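Local coordinates for fatty acid-binding protein TM_1468 (Thermotoga maritima, PDB 1VPV) that binds long-chain fatty acids such as palmitate and may play a role in lipid transport or fatty acid metabolism, at residues Lys278-Thr281 with Thr282-Pro286; Asn150-Ile154 with Glu155-Lys159; Glu234-Pro237 with Glu238-Leu242. One frame throughout, in Å; residues are numbered along the deposited sequence.

Contact 1. Residues Lys278-Thr281 with Thr282-Pro286. With PLM (palmitic acid), chain D.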
loop_
_atom_site.group_PDB
_atom_site.type_symbol
_atom_site.label_atom_id
_atom_site.label_comp_id
_atom_site.label_asym_id
_atom_site.label_seq_id
_atom_site.Cartn_x
_atom_site.Cartn_y
_atom_site.Cartn_z
ATOM N N LYS A 278 6.063 8.016 -4.072
ATOM C CA LYS A 278 7.515 8.268 -4.029
ATOM C C LYS A 278 8.250 7.303 -3.084
ATOM O O LYS A 278 9.308 6.777 -3.410
ATOM C CB LYS A 278 7.824 9.733 -3.626
ATOM C CG LYS A 278 7.022 10.800 -4.359
ATOM C CD LYS A 278 7.616 12.186 -4.087
ATOM C CE LYS A 278 6.830 13.305 -4.765
ATOM N NZ LYS A 278 7.291 14.608 -4.226
ATOM N N VAL A 279 7.683 7.073 -1.917
ATOM C CA VAL A 279 8.324 6.201 -0.932
ATOM C C VAL A 279 8.343 4.739 -1.397
ATOM O O VAL A 279 9.381 4.082 -1.387
ATOM C CB VAL A 279 7.658 6.357 0.440
ATOM C CG1 VAL A 279 8.219 5.376 1.428
ATOM C CG2 VAL A 279 7.891 7.779 0.955
ATOM N N ILE A 280 7.213 4.215 -1.813
ATOM C CA ILE A 280 7.195 2.844 -2.269
ATOM C C ILE A 280 8.156 2.662 -3.472
ATOM O O ILE A 280 8.978 1.725 -3.513
ATOM C CB ILE A 280 5.756 2.390 -2.545
ATOM C CG1 ILE A 280 4.999 2.252 -1.206
ATOM C CG2 ILE A 280 5.731 1.101 -3.328
ATOM C CD1 ILE A 280 5.381 1.033 -0.388
ATOM N N THR A 281 8.090 3.591 -4.409
ATOM C CA THR A 281 8.951 3.530 -5.586
ATOM C C THR A 281 10.420 3.517 -5.226
ATOM O O THR A 281 11.229 2.816 -5.849
ATOM C CB THR A 281 8.696 4.733 -6.499
ATOM O OG1 THR A 281 7.323 4.710 -6.878
ATOM C CG2 THR A 281 9.524 4.642 -7.757
ATOM N N THR A 282 10.761 4.336 -4.242
ATOM C CA THR A 282 12.137 4.514 -3.817
ATOM C C THR A 282 12.682 3.173 -3.388
ATOM O O THR A 282 13.838 2.840 -3.696
ATOM C CB THR A 282 12.233 5.571 -2.696
ATOM O OG1 THR A 282 12.084 6.900 -3.268
ATOM C CG2 THR A 282 13.577 5.457 -1.951
ATOM N N HIS A 283 11.827 2.385 -2.733
ATOM C CA HIS A 283 12.220 1.085 -2.210
ATOM C C HIS A 283 12.129 -0.023 -3.237
ATOM O O HIS A 283 12.905 -0.960 -3.140
ATOM C CB HIS A 283 11.356 0.683 -1.012
ATOM C CG HIS A 283 11.743 1.366 0.236
ATOM N ND1 HIS A 283 12.606 0.797 1.143
ATOM C CD2 HIS A 283 11.417 2.588 0.724
ATOM C CE1 HIS A 283 12.803 1.647 2.139
ATOM N NE2 HIS A 283 12.068 2.726 1.924
ATOM N N VAL A 284 11.182 0.042 -4.178
ATOM C CA VAL A 284 10.981 -1.110 -5.079
ATOM C C VAL A 284 11.674 -0.958 -6.394
ATOM O O VAL A 284 12.045 -1.959 -7.025
ATOM C CB VAL A 284 9.484 -1.498 -5.341
ATOM C CG1 VAL A 284 8.858 -2.056 -4.089
ATOM C CG2 VAL A 284 8.685 -0.341 -5.860
ATOM N N GLY A 285 11.833 0.299 -6.804
ATOM C CA GLY A 285 12.482 0.636 -8.063
ATOM C C GLY A 285 11.471 0.754 -9.203
ATOM O O GLY A 285 10.435 0.078 -9.203
ATOM N N PRO A 286 11.769 1.601 -10.188
ATOM C CA PRO A 286 10.851 1.785 -11.300
ATOM C C PRO A 286 10.749 0.490 -12.069
ATOM O O PRO A 286 11.704 -0.290 -12.049
ATOM C CB PRO A 286 11.533 2.854 -12.178
ATOM C CG PRO A 286 12.614 3.444 -11.343
ATOM C CD PRO A 286 12.985 2.421 -10.320
HETATM C C1 PLM D . 9.701 4.761 6.147
HETATM O O1 PLM D . 9.277 4.762 7.340
HETATM O O2 PLM D . 10.788 5.338 5.825
HETATM C C2 PLM D . 8.858 4.070 5.100
HETATM C C3 PLM D . 9.425 2.711 4.744
HETATM C C4 PLM D . 8.640 2.105 3.589
HETATM C C5 PLM D . 9.275 0.773 3.202
HETATM C C6 PLM D . 8.557 0.109 2.055
HETATM C C7 PLM D . 9.142 -1.251 1.707
HETATM C C8 PLM D . 8.688 -1.707 0.324
HETATM C C9 PLM D . 7.250 -2.177 0.336
HETATM C CA PLM D . 6.760 -2.552 -1.049
HETATM C CB PLM D . 5.370 -3.165 -0.977
HETATM C CC PLM D . 4.763 -3.266 -2.373
HETATM C CD PLM D . 3.424 -4.033 -2.376
HETATM C CE PLM D . 2.711 -3.946 -3.714
HETATM C CF PLM D . 1.487 -4.846 -3.786
HETATM C CG PLM D . 0.241 -4.198 -3.176
#
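Thr282 grips Lys278 O twice: its OG1 donates at 2.8 Å to Lys278 O, and its own N arrives at the same oxygen from the opposite face of the carbonyl plane. The hydroxyl folds back because OG1 lies beside the backbone N (chi1 -76°), and the bond gives this buried hydroxyl a partner. Backbone bonds of the same i to i+4 kind follow, from His283 N to Val279 O and Val284 N to Ile280 O, and the last runs 2.8 Å from Gly285 N to Thr281 O. Gly285 leaves the helix with a positive phi of 92°, where a side chain would jam against the preceding carbonyl.

The apolar side chains of this helix also meet the lipid. Palmitate passes with C5 over the centre of the His283 ring, 3.6 Å above its plane, while Val279 O sits at the ring edge, in plane. Beyond the ring, Val284 CG1 meets palmitate CA at 3.7 Å and Ile280 CD1 meets palmitate C9 at 3.8 Å; Val279 CG1 touches C4, nearer the carboxylate. His283 NE2 is hydrogen-bonded to Thr75, whose OG1 is also hydrogen-bonded to palmitate. One short helix forms a wall of the fatty-acid site of this DegV-family protein.

Contact 2. Residues Asn150-Ile154 with Glu155-Lys159; sequences NGATI and EEVLK
Thr153 holds OG1 between its backbone N and carbonyl carbon (chi1 75°), pointing it forward into the first turn of the helix, where it accepts from Glu156 N at 2.8 Å. Glu156 answers: its CG lies beside its own backbone N and the chain runs extended beyond it (chi2 169°), so the carboxylate is carried back past the helix start. There OE1 accepts from Thr153 N at 3.0 Å in a nearly straight bond, met on the anti side and 23° out of the carboxylate plane. The two reciprocal bonds make a capping box, with Thr153 as N-cap.

The remaining contacts are apolar. Ile154 and Leu158 run alongside each other in the same direction, with CG2 of Ile154 3.6 Å from CD1 of Leu158; both rest on Tyr126 of strand 125-129. Ala152 CB faces Val157 CG2 more distantly, at 4.3 Å, and Val157 packs against helix 138-149. Just before the box, Gly151 is the C-prime residue of the Schellman motif that ends that helix. Two helix ends are therefore settled within a few residues, and the negative carboxylate of Glu156 beside the amino end probably interacts favourably with the helix dipole.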
loop_
_atom_site.group_PDB
_atom_site.type_symbol
_atom_site.label_atom_id
_atom_site.label_comp_id
_atom_site.label_asym_id
_atom_site.label_seq_id
_atom_site.Cartn_x
_atom_site.Cartn_y
_atom_site.Cartn_z
ATOM N N ASN A 150 -22.954 1.773 6.351
ATOM C CA ASN A 150 -24.101 0.948 6.731
ATOM C C ASN A 150 -24.353 0.910 8.232
ATOM O O ASN A 150 -24.894 -0.062 8.755
ATOM C CB ASN A 150 -23.907 -0.468 6.192
ATOM C CG ASN A 150 -23.981 -0.509 4.686
ATOM O OD1 ASN A 150 -24.168 0.525 4.037
ATOM N ND2 ASN A 150 -23.842 -1.696 4.116
ATOM N N GLY A 151 -23.941 1.966 8.923
ATOM C CA GLY A 151 -24.310 2.172 10.303
ATOM C C GLY A 151 -23.479 1.498 11.374
ATOM O O GLY A 151 -23.803 1.639 12.544
ATOM N N ALA A 152 -22.405 0.792 11.013
ATOM C CA ALA A 152 -21.588 0.085 12.021
ATOM C C ALA A 152 -20.818 1.015 12.962
ATOM O O ALA A 152 -20.419 2.147 12.591
ATOM C CB ALA A 152 -20.611 -0.864 11.356
ATOM N N THR A 153 -20.564 0.497 14.159
ATOM C CA THR A 153 -19.709 1.156 15.126
ATOM C C THR A 153 -18.253 0.915 14.809
ATOM O O THR A 153 -17.873 -0.037 14.101
ATOM C CB THR A 153 -19.915 0.648 16.561
ATOM O OG1 THR A 153 -19.316 -0.645 16.704
ATOM C CG2 THR A 153 -21.411 0.577 16.926
ATOM N N ILE A 154 -17.443 1.796 15.372
ATOM C CA ILE A 154 -16.007 1.748 15.232
ATOM C C ILE A 154 -15.533 0.426 15.745
ATOM O O ILE A 154 -14.689 -0.219 15.117
ATOM C CB ILE A 154 -15.343 2.819 16.095
ATOM C CG1 ILE A 154 -15.644 4.201 15.542
ATOM C CG2 ILE A 154 -13.850 2.610 16.111
ATOM C CD1 ILE A 154 -14.891 4.519 14.255
ATOM N N GLU A 155 -16.076 0.050 16.904
ATOM C CA GLU A 155 -15.787 -1.216 17.558
ATOM C C GLU A 155 -16.086 -2.370 16.585
ATOM O O GLU A 155 -15.285 -3.294 16.427
ATOM C CB GLU A 155 -16.623 -1.334 18.846
ATOM C CG GLU A 155 -16.464 -0.128 19.855
ATOM C CD GLU A 155 -17.694 0.822 19.969
ATOM O OE1 GLU A 155 -18.585 0.612 20.832
ATOM O OE2 GLU A 155 -17.743 1.809 19.225
ATOM N N GLU A 156 -17.231 -2.300 15.913
ATOM C CA GLU A 156 -17.594 -3.321 14.934
ATOM C C GLU A 156 -16.625 -3.306 13.765
ATOM O O GLU A 156 -16.187 -4.349 13.328
ATOM C CB GLU A 156 -19.058 -3.168 14.482
ATOM C CG GLU A 156 -20.060 -3.534 15.622
ATOM C CD GLU A 156 -21.536 -3.164 15.360
ATOM O OE1 GLU A 156 -21.826 -2.164 14.669
ATOM O OE2 GLU A 156 -22.424 -3.882 15.898
ATOM N N VAL A 157 -16.216 -2.132 13.298
ATOM C CA VAL A 157 -15.260 -2.087 12.191
ATOM C C VAL A 157 -13.913 -2.728 12.578
ATOM O O VAL A 157 -13.377 -3.579 11.861
ATOM C CB VAL A 157 -15.049 -0.663 11.701
ATOM C CG1 VAL A 157 -13.942 -0.617 10.665
ATOM C CG2 VAL A 157 -16.330 -0.139 11.108
ATOM N N LEU A 158 -13.384 -2.332 13.731
ATOM C CA LEU A 158 -12.076 -2.823 14.155
ATOM C C LEU A 158 -12.069 -4.334 14.341
ATOM O O LEU A 158 -11.146 -5.003 13.877
ATOM C CB LEU A 158 -11.624 -2.099 15.411
ATOM C CG LEU A 158 -11.334 -0.619 15.120
ATOM C CD1 LEU A 158 -11.294 0.158 16.412
ATOM C CD2 LEU A 158 -10.016 -0.415 14.344
ATOM N N LYS A 159 -13.131 -4.874 14.940
ATOM C CA LYS A 159 -13.266 -6.329 15.114
ATOM C C LYS A 159 -13.281 -7.054 13.762
ATOM O O LYS A 159 -12.563 -8.070 13.604
ATOM C CB LYS A 159 -14.504 -6.713 15.941
ATOM C CG LYS A 159 -14.325 -8.026 16.706
ATOM C CD LYS A 159 -15.514 -8.995 16.573
ATOM C CE LYS A 159 -16.533 -8.861 17.676
ATOM N NZ LYS A 159 -15.951 -9.262 18.992
#

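Contact 3. Residues Glu234-Pro237 with Glu238-Leu242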
loop_
_atom_site.group_PDB
_atom_site.type_symbol
_atom_site.label_atom_id
_atom_site.label_comp_id
_atom_site.label_asym_id
_atom_site.label_seq_id
_atom_site.Cartn_x
_atom_site.Cartn_y
_atom_site.Cartn_z
ATOM N N GLU A 234 -2.100 -20.249 -3.605
ATOM C CA GLU A 234 -1.727 -21.148 -2.534
ATOM C C GLU A 234 -2.774 -21.213 -1.444
ATOM O O GLU A 234 -2.908 -22.253 -0.815
ATOM C CB GLU A 234 -0.364 -20.794 -1.947
ATOM C CG GLU A 234 0.769 -21.158 -2.892
ATOM C CD GLU A 234 2.143 -20.789 -2.349
ATOM O OE1 GLU A 234 2.261 -20.373 -1.168
ATOM O OE2 GLU A 234 3.117 -20.923 -3.117
ATOM N N ASP A 235 -3.529 -20.135 -1.231
ATOM C CA ASP A 235 -4.603 -20.159 -0.207
ATOM C C ASP A 235 -5.991 -19.700 -0.661
ATOM O O ASP A 235 -6.907 -19.617 0.163
ATOM C CB ASP A 235 -4.197 -19.348 1.034
ATOM C CG ASP A 235 -4.303 -17.841 0.818
ATOM O OD1 ASP A 235 -4.040 -17.376 -0.322
ATOM O OD2 ASP A 235 -4.645 -17.126 1.800
ATOM N N THR A 236 -6.154 -19.431 -1.953
ATOM C CA THR A 236 -7.384 -18.856 -2.502
ATOM C C THR A 236 -7.673 -19.565 -3.828
ATOM O O THR A 236 -7.081 -19.243 -4.853
ATOM C CB THR A 236 -7.220 -17.318 -2.692
ATOM O OG1 THR A 236 -6.790 -16.736 -1.454
ATOM C CG2 THR A 236 -8.535 -16.633 -3.115
ATOM N N PRO A 237 -8.572 -20.567 -3.806
ATOM C CA PRO A 237 -8.785 -21.388 -5.029
ATOM C C PRO A 237 -9.198 -20.597 -6.265
ATOM O O PRO A 237 -9.861 -19.597 -6.147
ATOM C CB PRO A 237 -9.910 -22.371 -4.636
ATOM C CG PRO A 237 -10.008 -22.303 -3.095
ATOM C CD PRO A 237 -9.418 -20.969 -2.663
ATOM N N GLU A 238 -8.816 -21.061 -7.442
ATOM C CA GLU A 238 -9.256 -20.429 -8.678
ATOM C C GLU A 238 -10.794 -20.278 -8.714
ATOM O O GLU A 238 -11.536 -21.136 -8.245
ATOM C CB GLU A 238 -8.705 -21.179 -9.917
ATOM C CG GLU A 238 -9.593 -21.023 -11.195
ATOM C CD GLU A 238 -8.891 -21.350 -12.523
ATOM O OE1 GLU A 238 -7.631 -21.422 -12.558
ATOM O OE2 GLU A 238 -9.629 -21.514 -13.528
ATOM N N GLY A 239 -11.258 -19.163 -9.259
ATOM C CA GLY A 239 -12.682 -18.852 -9.293
ATOM C C GLY A 239 -13.227 -18.193 -8.029
ATOM O O GLY A 239 -14.432 -18.074 -7.878
ATOM N N SER A 240 -12.358 -17.792 -7.103
ATOM C CA SER A 240 -12.797 -17.023 -5.930
ATOM C C SER A 240 -13.181 -15.575 -6.323
ATOM O O SER A 240 -12.758 -15.054 -7.337
ATOM C CB SER A 240 -11.706 -17.041 -4.839
ATOM O OG SER A 240 -11.496 -18.369 -4.355
ATOM N N LYS A 241 -14.015 -14.950 -5.512
ATOM C CA LYS A 241 -14.427 -13.570 -5.732
ATOM C C LYS A 241 -13.397 -12.628 -5.136
ATOM O O LYS A 241 -13.114 -12.708 -3.939
ATOM C CB LYS A 241 -15.756 -13.299 -5.042
ATOM C CG LYS A 241 -17.000 -13.275 -5.918
ATOM C CD LYS A 241 -18.041 -12.318 -5.267
ATOM C CE LYS A 241 -19.422 -12.504 -5.790
ATOM N NZ LYS A 241 -19.852 -13.880 -5.464
ATOM N N LEU A 242 -12.884 -11.705 -5.945
ATOM C CA LEU A 242 -11.842 -10.811 -5.502
ATOM C C LEU A 242 -12.177 -9.353 -5.795
ATOM O O LEU A 242 -12.898 -9.067 -6.741
ATOM C CB LEU A 242 -10.560 -11.122 -6.265
ATOM C CG LEU A 242 -9.909 -12.493 -6.276
ATOM C CD1 LEU A 242 -8.578 -12.352 -6.982
ATOM C CD2 LEU A 242 -9.717 -13.044 -4.842
#
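Pro237 O and Ser240 close a type II beta turn, which leads from the loop after helix 220-232 into strand 241-248. Its tight side is the inner one. Ser240 OG donates to Pro237 O at 2.7 Å, in the carbonyl plane and on a lone pair, whereas the turn's own backbone bond, Ser240 N to Pro237 O, is weak at 3.2 Å. With OG beside its backbone N (chi1 -64°), the hydroxyl supplies the shorter grip on that oxygen; OG also bonds to Lys299 N, tying the turn to the C-terminal tail. With an alanine in its place, Pro237 O would probably keep just the weak amide bond within the turn, and the bond to Lys299 N would be lost. Thr236 CG2 packs against Ser240 CB at 3.6 Å and, more distantly, meets Leu242 CD2 at 4.2 Å; both Thr236 and Leu242 lie on Val295 of strand 289-295.

The outer side is looser. Glu238 is exposed, its chain extended beyond CG, and its side chain touches Ser265 in a neighbouring loop. Gly239, at the third position of the turn, has a phi of 84°, where a side chain would collide with the carbonyl oxygen of Glu238.

In the fold
The three contacts illustrate one principle, that short-range bonds shape helix ends and the turn leading into a strand, at widely separated places in one chain. Contact 1 alone touches the palmitate; beside Thr75, the lipid is bound by Ser108, and the side chain of Val279 is about 7 Å from that of Ser108. Contact 2 lies across the chain's centre from it, 34 Å between centres. Contact 3 is 29 Å from contact 1 and 27 Å from contact 2, again between centres. Its Leu242 side chain stands about 13 Å from the palmitate, and strand 241-248, to which Leu242 belongs, pairs with strand 267-275, which precedes the helix of contact 1.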